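PDB 5KYO: Cyp101j2, which is a cytochrome P450 monooxygenase containing haem, which probably hydroxylates 1,8-cineole. Local coordinates for residues Q61-I66 with P343-A348; A306-F311 with K365-S370. All coordinates share one frame; numbering follows the deposited sequence.

Interaction 1. Residues Q61-I66 with P343-A348; sequences QSWREI and PTVVVA
Val345 sets its CG1 methyl over one face of the Trp63 indole, a CH-pi contact in which the carbon lies 3.8 Å from the centroid of the five-membered ring and 25° off its normal. The methyl sits off-centre, nearest to the ring fusion, with Val345 CG1 3.5 Å from Trp63 CD2. In the valine, CG1 is anti to the backbone N (chi1 -179°), which carries it out over the indole, and the two side chains meet at about a right angle.

The remaining cross-contacts are apolar and gather on the six-membered ring. Pro343 comes to its rim near the ring plane, Pro343 CG lying 3.6 Å from Trp63 CZ3, while Val346 CG1 approaches obliquely, 3.8 Å from Trp63 CE3. The indole thus packs between helix 59-69, helix A of the P450 fold, and the segment 343-348, which follows on from the mixed sheet and includes the short helix 344-348. Nearby, Thr344 touches the haem.

No hydrogen bond joins the two segments. The polar edge of the buried indole is satisfied instead by Asn415, whose OD1 is bonded to Trp63 NE1, and this bond probably helps to fix the ring's rotation. Phe59 meets the indole as well, their planes about 35° apart, and Ser318 of strand 318-323 touches both Trp63 and Pro343.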
ATOM      1  N   GLN A  61      -4.017   3.197  17.076  1.00 22.72           N
ATOM      2  CA  GLN A  61      -4.815   3.391  18.278  1.00 25.70           C
ATOM      3  C   GLN A  61      -6.059   4.219  17.959  1.00 26.10           C
ATOM      4  O   GLN A  61      -7.162   3.841  18.316  1.00 19.27           O
ATOM      5  CB  GLN A  61      -3.973   4.071  19.367  1.00 30.56           C
ATOM      6  CG  GLN A  61      -4.770   4.663  20.521  1.00 37.89           C
ATOM      7  CD  GLN A  61      -3.976   5.710  21.295  1.00 46.49           C
ATOM      8  OE1 GLN A  61      -3.242   6.505  20.708  1.00 45.73           O
ATOM      9  NE2 GLN A  61      -4.123   5.713  22.620  1.00 45.36           N
ATOM     10  N   SER A  62      -5.853   5.342  17.276  1.00 26.38           N
ATOM     11  CA  SER A  62      -6.928   6.188  16.760  1.00 29.24           C
ATOM     12  C   SER A  62      -8.037   5.387  16.071  1.00 32.81           C
ATOM     13  O   SER A  62      -9.243   5.570  16.355  1.00 24.38           O
ATOM     14  CB  SER A  62      -6.338   7.213  15.783  1.00 28.11           C
ATOM     15  OG  SER A  62      -7.322   8.106  15.298  1.00 36.38           O
ATOM     16  N   TRP A  63      -7.620   4.507  15.162  1.00 24.79           N
ATOM     17  CA  TRP A  63      -8.541   3.650  14.425  1.00 31.88           C
ATOM     18  C   TRP A  63      -9.290   2.717  15.366  1.00 32.97           C
ATOM     19  O   TRP A  63     -10.483   2.491  15.204  1.00 27.20           O
ATOM     20  CB  TRP A  63      -7.796   2.822  13.368  1.00 30.23           C
ATOM     21  CG  TRP A  63      -7.564   3.519  12.060  1.00 29.52           C
ATOM     22  CD1 TRP A  63      -6.593   4.440  11.779  1.00 30.90           C
ATOM     23  CD2 TRP A  63      -8.308   3.342  10.852  1.00 21.70           C
ATOM     24  NE1 TRP A  63      -6.700   4.853  10.473  1.00 25.77           N
ATOM     25  CE2 TRP A  63      -7.745   4.189   9.884  1.00 25.78           C
ATOM     26  CE3 TRP A  63      -9.400   2.550  10.500  1.00 21.27           C
ATOM     27  CZ2 TRP A  63      -8.241   4.270   8.581  1.00 28.95           C
ATOM     28  CZ3 TRP A  63      -9.895   2.633   9.207  1.00 23.96           C
ATOM     29  CH2 TRP A  63      -9.317   3.485   8.266  1.00 25.47           C
ATOM     30  N   ARG A  64      -8.589   2.175  16.356  1.00 26.50           N
ATOM     31  CA  ARG A  64      -9.215   1.262  17.297  1.00 22.63           C
ATOM     32  C   ARG A  64     -10.304   1.969  18.114  1.00 27.41           C
ATOM     33  O   ARG A  64     -11.329   1.369  18.445  1.00 30.50           O
ATOM     34  CB  ARG A  64      -8.163   0.644  18.221  1.00 22.40           C
ATOM     35  CG  ARG A  64      -7.359  -0.480  17.573  1.00 23.20           C
ATOM     36  CD  ARG A  64      -6.149  -0.847  18.411  1.00 26.82           C
ATOM     37  NE  ARG A  64      -6.515  -1.173  19.785  1.00 36.72           N
ATOM     38  CZ  ARG A  64      -6.972  -2.357  20.180  1.00 37.53           C
ATOM     39  NH1 ARG A  64      -7.132  -3.336  19.301  1.00 32.97           N
ATOM     40  NH2 ARG A  64      -7.273  -2.566  21.456  1.00 37.47           N
ATOM     41  N   GLU A  65     -10.089   3.245  18.422  1.00 28.04           N
ATOM     42  CA  GLU A  65     -11.096   4.033  19.134  1.00 37.08           C
ATOM     43  C   GLU A  65     -12.320   4.281  18.260  1.00 37.19           C
ATOM     44  O   GLU A  65     -13.453   4.260  18.745  1.00 37.98           O
ATOM     45  CB  GLU A  65     -10.515   5.364  19.614  1.00 43.56           C
ATOM     46  CG  GLU A  65     -10.106   5.351  21.080  1.00 42.66           C
ATOM     47  CD  GLU A  65     -11.275   5.041  22.001  1.00 45.03           C
ATOM     48  OE1 GLU A  65     -11.301   3.940  22.591  1.00 45.32           O
ATOM     49  OE2 GLU A  65     -12.169   5.904  22.139  1.00 55.81           O
ATOM     50  N   ILE A  66     -12.088   4.513  16.971  1.00 34.31           N
ATOM     51  CA  ILE A  66     -13.184   4.661  16.014  1.00 33.36           C
ATOM     52  C   ILE A  66     -14.004   3.377  15.970  1.00 32.02           C
ATOM     53  O   ILE A  66     -15.238   3.418  16.024  1.00 31.01           O
ATOM     54  CB  ILE A  66     -12.661   5.006  14.613  1.00 28.71           C
ATOM     55  CG1 ILE A  66     -12.065   6.414  14.612  1.00 28.85           C
ATOM     56  CG2 ILE A  66     -13.781   4.910  13.575  1.00 31.13           C
ATOM     57  CD1 ILE A  66     -11.441   6.824  13.295  1.00 38.01           C
ATOM     58  N   PRO A 343     -11.205  -1.206   5.211  1.00 27.01           N
ATOM     59  CA  PRO A 343      -9.780  -0.983   5.486  1.00 27.46           C
ATOM     60  C   PRO A 343      -9.035  -2.215   5.992  1.00 27.10           C
ATOM     61  O   PRO A 343      -9.495  -2.922   6.894  1.00 23.22           O
ATOM     62  CB  PRO A 343      -9.802   0.113   6.564  1.00 17.85           C
ATOM     63  CG  PRO A 343     -11.143   0.763   6.406  1.00 22.33           C
ATOM     64  CD  PRO A 343     -12.060  -0.355   6.049  1.00 14.76           C
ATOM     65  N   THR A 344      -7.858  -2.450   5.426  1.00 30.16           N
ATOM     66  CA  THR A 344      -7.007  -3.504   5.937  1.00 15.26           C
ATOM     67  C   THR A 344      -6.726  -3.240   7.417  1.00 14.66           C
ATOM     68  O   THR A 344      -6.469  -4.165   8.162  1.00 21.02           O
ATOM     69  CB  THR A 344      -5.678  -3.606   5.167  1.00 18.50           C
ATOM     70  OG1 THR A 344      -4.931  -2.407   5.360  1.00 14.57           O
ATOM     71  CG2 THR A 344      -5.943  -3.759   3.665  1.00 22.09           C
ATOM     72  N   VAL A 345      -6.791  -1.969   7.808  1.00 18.66           N
ATOM     73  CA  VAL A 345      -6.482  -1.511   9.166  1.00 15.88           C
ATOM     74  C   VAL A 345      -7.378  -2.144  10.225  1.00 21.72           C
ATOM     75  O   VAL A 345      -6.896  -2.554  11.283  1.00 24.62           O
ATOM     76  CB  VAL A 345      -6.610   0.032   9.289  1.00 29.74           C
ATOM     77  CG1 VAL A 345      -6.263   0.500  10.707  1.00 22.02           C
ATOM     78  CG2 VAL A 345      -5.732   0.719   8.259  1.00 32.40           C
ATOM     79  N   VAL A 346      -8.673  -2.254   9.932  1.00 20.35           N
ATOM     80  CA  VAL A 346      -9.628  -2.743  10.930  1.00 25.00           C
ATOM     81  C   VAL A 346      -9.549  -4.258  11.097  1.00 25.60           C
ATOM     82  O   VAL A 346     -10.122  -4.813  12.033  1.00 32.40           O
ATOM     83  CB  VAL A 346     -11.076  -2.321  10.586  1.00 24.69           C
ATOM     84  CG1 VAL A 346     -11.114  -0.830  10.316  1.00 18.59           C
ATOM     85  CG2 VAL A 346     -11.594  -3.073   9.391  1.00 24.01           C
ATOM     86  N   VAL A 347      -8.797  -4.916  10.223  1.00 20.46           N
ATOM     87  CA  VAL A 347      -8.642  -6.366  10.291  1.00 21.67           C
ATOM     88  C   VAL A 347      -7.686  -6.783  11.421  1.00 28.65           C
ATOM     89  O   VAL A 347      -8.119  -7.377  12.415  1.00 28.57           O
ATOM     90  CB  VAL A 347      -8.150  -6.939   8.937  1.00 30.53           C
ATOM     91  CG1 VAL A 347      -7.804  -8.409   9.069  1.00 20.79           C
ATOM     92  CG2 VAL A 347      -9.218  -6.739   7.877  1.00 31.15           C
ATOM     93  N   ALA A 348      -6.403  -6.450  11.300  1.00 21.52           N
ATOM     94  CA  ALA A 348      -5.428  -6.872  12.310  1.00 14.75           C
ATOM     95  C   ALA A 348      -5.585  -6.128  13.631  1.00 26.73           C
ATOM     96  O   ALA A 348      -5.095  -6.590  14.657  1.00 36.65           O
ATOM     97  CB  ALA A 348      -3.992  -6.693  11.782  1.00 22.70           C
TER

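Interaction 2. Residues A306-F311 with K365-S370; sequences ALLEFF and KARQHS
Glu309 and Arg367 mark the closest backbone approach between the helical residues 306-311 and the irregular chain 365-370, with the CA of Glu309 7.4 Å from the CA of Arg367. Further on, Phe311 CA and His369 CA are 8.3 Å apart; the irregular chain runs beside the helix, and no backbone-to-backbone hydrogen bond joins the two.

The direct bond across the contact is between side chains. Arg367 NE donates to Glu309 OE1 at 2.7 Å in a salt bridge with an N-H...O angle of 154°. The oxygen lies nearly in the guanidinium plane, yet is itself met from above the carboxylate plane, and the two flat groups are turned 63° apart. Glu309 CG is anti to the backbone N, and a bend at chi2 (72°) turns the carboxylate toward the arginine, whose own chain reaches out extended from CG to NE. The backbone N of Glu309 lies over one face of the guanidinium, and Leu308 CB comes obliquely to Arg367 NH1 at 3.8 Å. Arg367 NH1 also forms a salt bridge with Asp305 OD1. With an alanine at Arg367, Glu309 OE1 is likely to lose one of its charged partners and Asp305 the guanidinium it pairs with.

One water links the backbone carbonyl Leu308 O (2.6 Å) to His369 NE2 (2.9 Å), lying in the imidazole plane, while His369 ND1 bonds to Thr371 N. Phe311 O stands 4.3 Å above the centre of the His369 ring.

Glu309 begins the ExxR motif of the P450 K helix: it also pairs with Arg312 and, through OE2, with Arg364, consistent with the family's Glu-Arg-Arg triad. Helix 303-313 lies against helices 273-288 and 382-399, which Phe311 touches beside the haem, while 365-370 leads from helix 344-348 toward helix 382-399.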
ATOM      1  N   ALA A 306      10.799 -10.362  12.857  1.00 20.78           N
ATOM      2  CA  ALA A 306      10.468  -8.965  13.120  1.00 18.63           C
ATOM      3  C   ALA A 306       9.729  -8.421  11.909  1.00 15.65           C
ATOM      4  O   ALA A 306       8.759  -7.694  12.031  1.00 19.38           O
ATOM      5  CB  ALA A 306      11.708  -8.152  13.390  1.00 17.93           C
ATOM      6  N   LEU A 307      10.209  -8.793  10.733  1.00 14.39           N
ATOM      7  CA  LEU A 307       9.575  -8.414   9.479  1.00 14.37           C
ATOM      8  C   LEU A 307       8.099  -8.820   9.443  1.00 18.32           C
ATOM      9  O   LEU A 307       7.215  -8.021   9.137  1.00 24.51           O
ATOM     10  CB  LEU A 307      10.332  -9.071   8.320  1.00 24.82           C
ATOM     11  CG  LEU A 307      10.058  -8.631   6.895  1.00 27.60           C
ATOM     12  CD1 LEU A 307      11.344  -8.852   6.098  1.00 32.34           C
ATOM     13  CD2 LEU A 307       8.916  -9.433   6.311  1.00 26.54           C
ATOM     14  N   LEU A 308       7.836 -10.075   9.776  1.00 20.54           N
ATOM     15  CA  LEU A 308       6.473 -10.572   9.770  1.00 19.55           C
ATOM     16  C   LEU A 308       5.578  -9.781  10.726  1.00 23.68           C
ATOM     17  O   LEU A 308       4.414  -9.531  10.417  1.00 18.67           O
ATOM     18  CB  LEU A 308       6.462 -12.067  10.104  1.00 24.79           C
ATOM     19  CG  LEU A 308       7.324 -12.921   9.157  1.00 34.07           C
ATOM     20  CD1 LEU A 308       7.244 -14.393   9.519  1.00 36.82           C
ATOM     21  CD2 LEU A 308       6.950 -12.717   7.693  1.00 29.57           C
ATOM     22  N   GLU A 309       6.130  -9.352  11.862  1.00 17.86           N
ATOM     23  CA  GLU A 309       5.360  -8.588  12.865  1.00 15.32           C
ATOM     24  C   GLU A 309       5.156  -7.120  12.455  1.00 18.48           C
ATOM     25  O   GLU A 309       4.134  -6.518  12.789  1.00 14.45           O
ATOM     26  CB  GLU A 309       6.047  -8.680  14.242  1.00 14.48           C
ATOM     27  CG  GLU A 309       5.366  -7.893  15.377  1.00 14.48           C
ATOM     28  CD  GLU A 309       4.063  -8.509  15.844  1.00 19.97           C
ATOM     29  OE1 GLU A 309       3.527  -9.386  15.148  1.00 22.90           O
ATOM     30  OE2 GLU A 309       3.601  -8.150  16.948  1.00 22.37           O
ATOM     31  N   PHE A 310       6.118  -6.538  11.743  1.00 17.43           N
ATOM     32  CA  PHE A 310       5.927  -5.207  11.154  1.00 18.58           C
ATOM     33  C   PHE A 310       4.762  -5.238  10.144  1.00 15.55           C
ATOM     34  O   PHE A 310       3.965  -4.314  10.098  1.00 15.33           O
ATOM     35  CB  PHE A 310       7.209  -4.692  10.460  1.00 21.19           C
ATOM     36  CG  PHE A 310       8.258  -4.135  11.420  1.00 15.91           C
ATOM     37  CD1 PHE A 310       8.009  -2.992  12.167  1.00 14.25           C
ATOM     38  CD2 PHE A 310       9.494  -4.746  11.532  1.00 19.45           C
ATOM     39  CE1 PHE A 310       8.973  -2.494  13.052  1.00 19.51           C
ATOM     40  CE2 PHE A 310      10.468  -4.251  12.403  1.00 20.22           C
ATOM     41  CZ  PHE A 310      10.195  -3.124  13.167  1.00 15.70           C
ATOM     42  N   PHE A 311       4.636  -6.285   9.343  1.00 14.42           N
ATOM     43  CA  PHE A 311       3.534  -6.260   8.379  1.00 14.44           C
ATOM     44  C   PHE A 311       2.192  -6.497   9.070  1.00 27.16           C
ATOM     45  O   PHE A 311       1.193  -5.894   8.685  1.00 24.41           O
ATOM     46  CB  PHE A 311       3.756  -7.257   7.233  1.00 17.40           C
ATOM     47  CG  PHE A 311       4.697  -6.738   6.181  1.00 14.42           C
ATOM     48  CD1 PHE A 311       4.357  -5.634   5.426  1.00 21.42           C
ATOM     49  CD2 PHE A 311       5.936  -7.309   5.990  1.00 17.68           C
ATOM     50  CE1 PHE A 311       5.218  -5.131   4.470  1.00 22.98           C
ATOM     51  CE2 PHE A 311       6.825  -6.800   5.048  1.00 24.51           C
ATOM     52  CZ  PHE A 311       6.462  -5.716   4.278  1.00 21.88           C
ATOM     53  N   LYS A 365       2.703 -16.490  17.962  1.00 31.45           N
ATOM     54  CA  LYS A 365       2.370 -17.811  17.463  1.00 37.00           C
ATOM     55  C   LYS A 365       1.285 -17.711  16.401  1.00 38.00           C
ATOM     56  O   LYS A 365       1.148 -18.591  15.556  1.00 43.07           O
ATOM     57  CB  LYS A 365       1.909 -18.712  18.611  1.00 42.61           C
ATOM     58  CG  LYS A 365       2.953 -18.895  19.705  1.00 44.21           C
ATOM     59  CD  LYS A 365       2.494 -19.876  20.772  1.00 44.22           C
ATOM     60  CE  LYS A 365       3.605 -20.136  21.781  1.00 46.88           C
ATOM     61  NZ  LYS A 365       3.208 -21.165  22.784  1.00 54.78           N
ATOM     62  N   ALA A 366       0.511 -16.634  16.457  1.00 41.67           N
ATOM     63  CA  ALA A 366      -0.521 -16.382  15.460  1.00 47.45           C
ATOM     64  C   ALA A 366      -0.326 -14.999  14.850  1.00 43.82           C
ATOM     65  O   ALA A 366      -0.248 -13.999  15.572  1.00 39.05           O
ATOM     66  CB  ALA A 366      -1.913 -16.509  16.079  1.00 50.65           C
ATOM     67  N   ARG A 367      -0.233 -14.946  13.524  1.00 37.10           N
ATOM     68  CA  ARG A 367      -0.060 -13.675  12.829  1.00 37.20           C
ATOM     69  C   ARG A 367      -0.923 -13.572  11.576  1.00 43.44           C
ATOM     70  O   ARG A 367      -0.410 -13.372  10.471  1.00 51.53           O
ATOM     71  CB  ARG A 367       1.408 -13.462  12.456  1.00 37.21           C
ATOM     72  CG  ARG A 367       2.231 -12.869  13.575  1.00 31.63           C
ATOM     73  CD  ARG A 367       3.424 -12.058  13.073  1.00 27.79           C
ATOM     74  NE  ARG A 367       4.355 -11.790  14.172  1.00 26.17           N
ATOM     75  CZ  ARG A 367       5.453 -12.495  14.415  1.00 25.07           C
ATOM     76  NH1 ARG A 367       5.801 -13.504  13.614  1.00 19.35           N
ATOM     77  NH2 ARG A 367       6.224 -12.175  15.447  1.00 23.88           N
ATOM     78  N   GLN A 368      -2.232 -13.701  11.755  1.00 39.64           N
ATOM     79  CA  GLN A 368      -3.170 -13.527  10.654  1.00 43.96           C
ATOM     80  C   GLN A 368      -3.472 -12.041  10.475  1.00 39.17           C
ATOM     81  O   GLN A 368      -3.667 -11.327  11.456  1.00 33.78           O
ATOM     82  CB  GLN A 368      -4.459 -14.316  10.909  1.00 48.26           C
ATOM     83  N   HIS A 369      -3.476 -11.580   9.223  1.00 31.33           N
ATOM     84  CA  HIS A 369      -3.716 -10.170   8.906  1.00 21.93           C
ATOM     85  C   HIS A 369      -4.033 -10.038   7.427  1.00 21.21           C
ATOM     86  O   HIS A 369      -3.748 -10.948   6.655  1.00 20.45           O
ATOM     87  CB  HIS A 369      -2.492  -9.308   9.252  1.00 14.72           C
ATOM     88  CG  HIS A 369      -1.301  -9.565   8.373  1.00 25.61           C
ATOM     89  ND1 HIS A 369      -1.228  -9.128   7.070  1.00 32.92           N
ATOM     90  CD2 HIS A 369      -0.131 -10.209   8.618  1.00 24.30           C
ATOM     91  CE1 HIS A 369      -0.070  -9.491   6.544  1.00 32.23           C
ATOM     92  NE2 HIS A 369       0.613 -10.151   7.465  1.00 27.22           N
ATOM     93  N   SER A 370      -4.592  -8.910   7.011  1.00 20.19           N
ATOM     94  CA  SER A 370      -4.801  -8.686   5.581  0.66 27.33           C
ATOM     95  C   SER A 370      -4.106  -7.412   5.115  1.00 25.98           C
ATOM     96  O   SER A 370      -4.670  -6.618   4.376  1.00 20.08           O
ATOM     97  CB  SER A 370      -6.291  -8.626   5.252  0.66 27.02           C
ATOM     98  OG  SER A 370      -6.898  -9.874   5.526  0.66 22.58           O
TER
HETATM   99  O   HOH W   1       3.067 -10.973   8.751  1.00 31.43           O

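Interaction 1 is buried and wholly apolar across its segments, a tryptophan of helix 59-69 packed on the start of helix 344-348. Interaction 2 is only partly buried and is polar, relying on a salt bridge and a water where the chain 365-370 passes helix 303-313. No helix is shared, but the two contacts adjoin: Ala348 CB is 3.9 Å from His369 CB. Their centres are 16 Å apart, and along the sequence the segments of one contact interleave with those of the other. Each includes a residue touching the haem, Thr344 in the first and Phe311 in the second, though neither carries the main bonding of its contact.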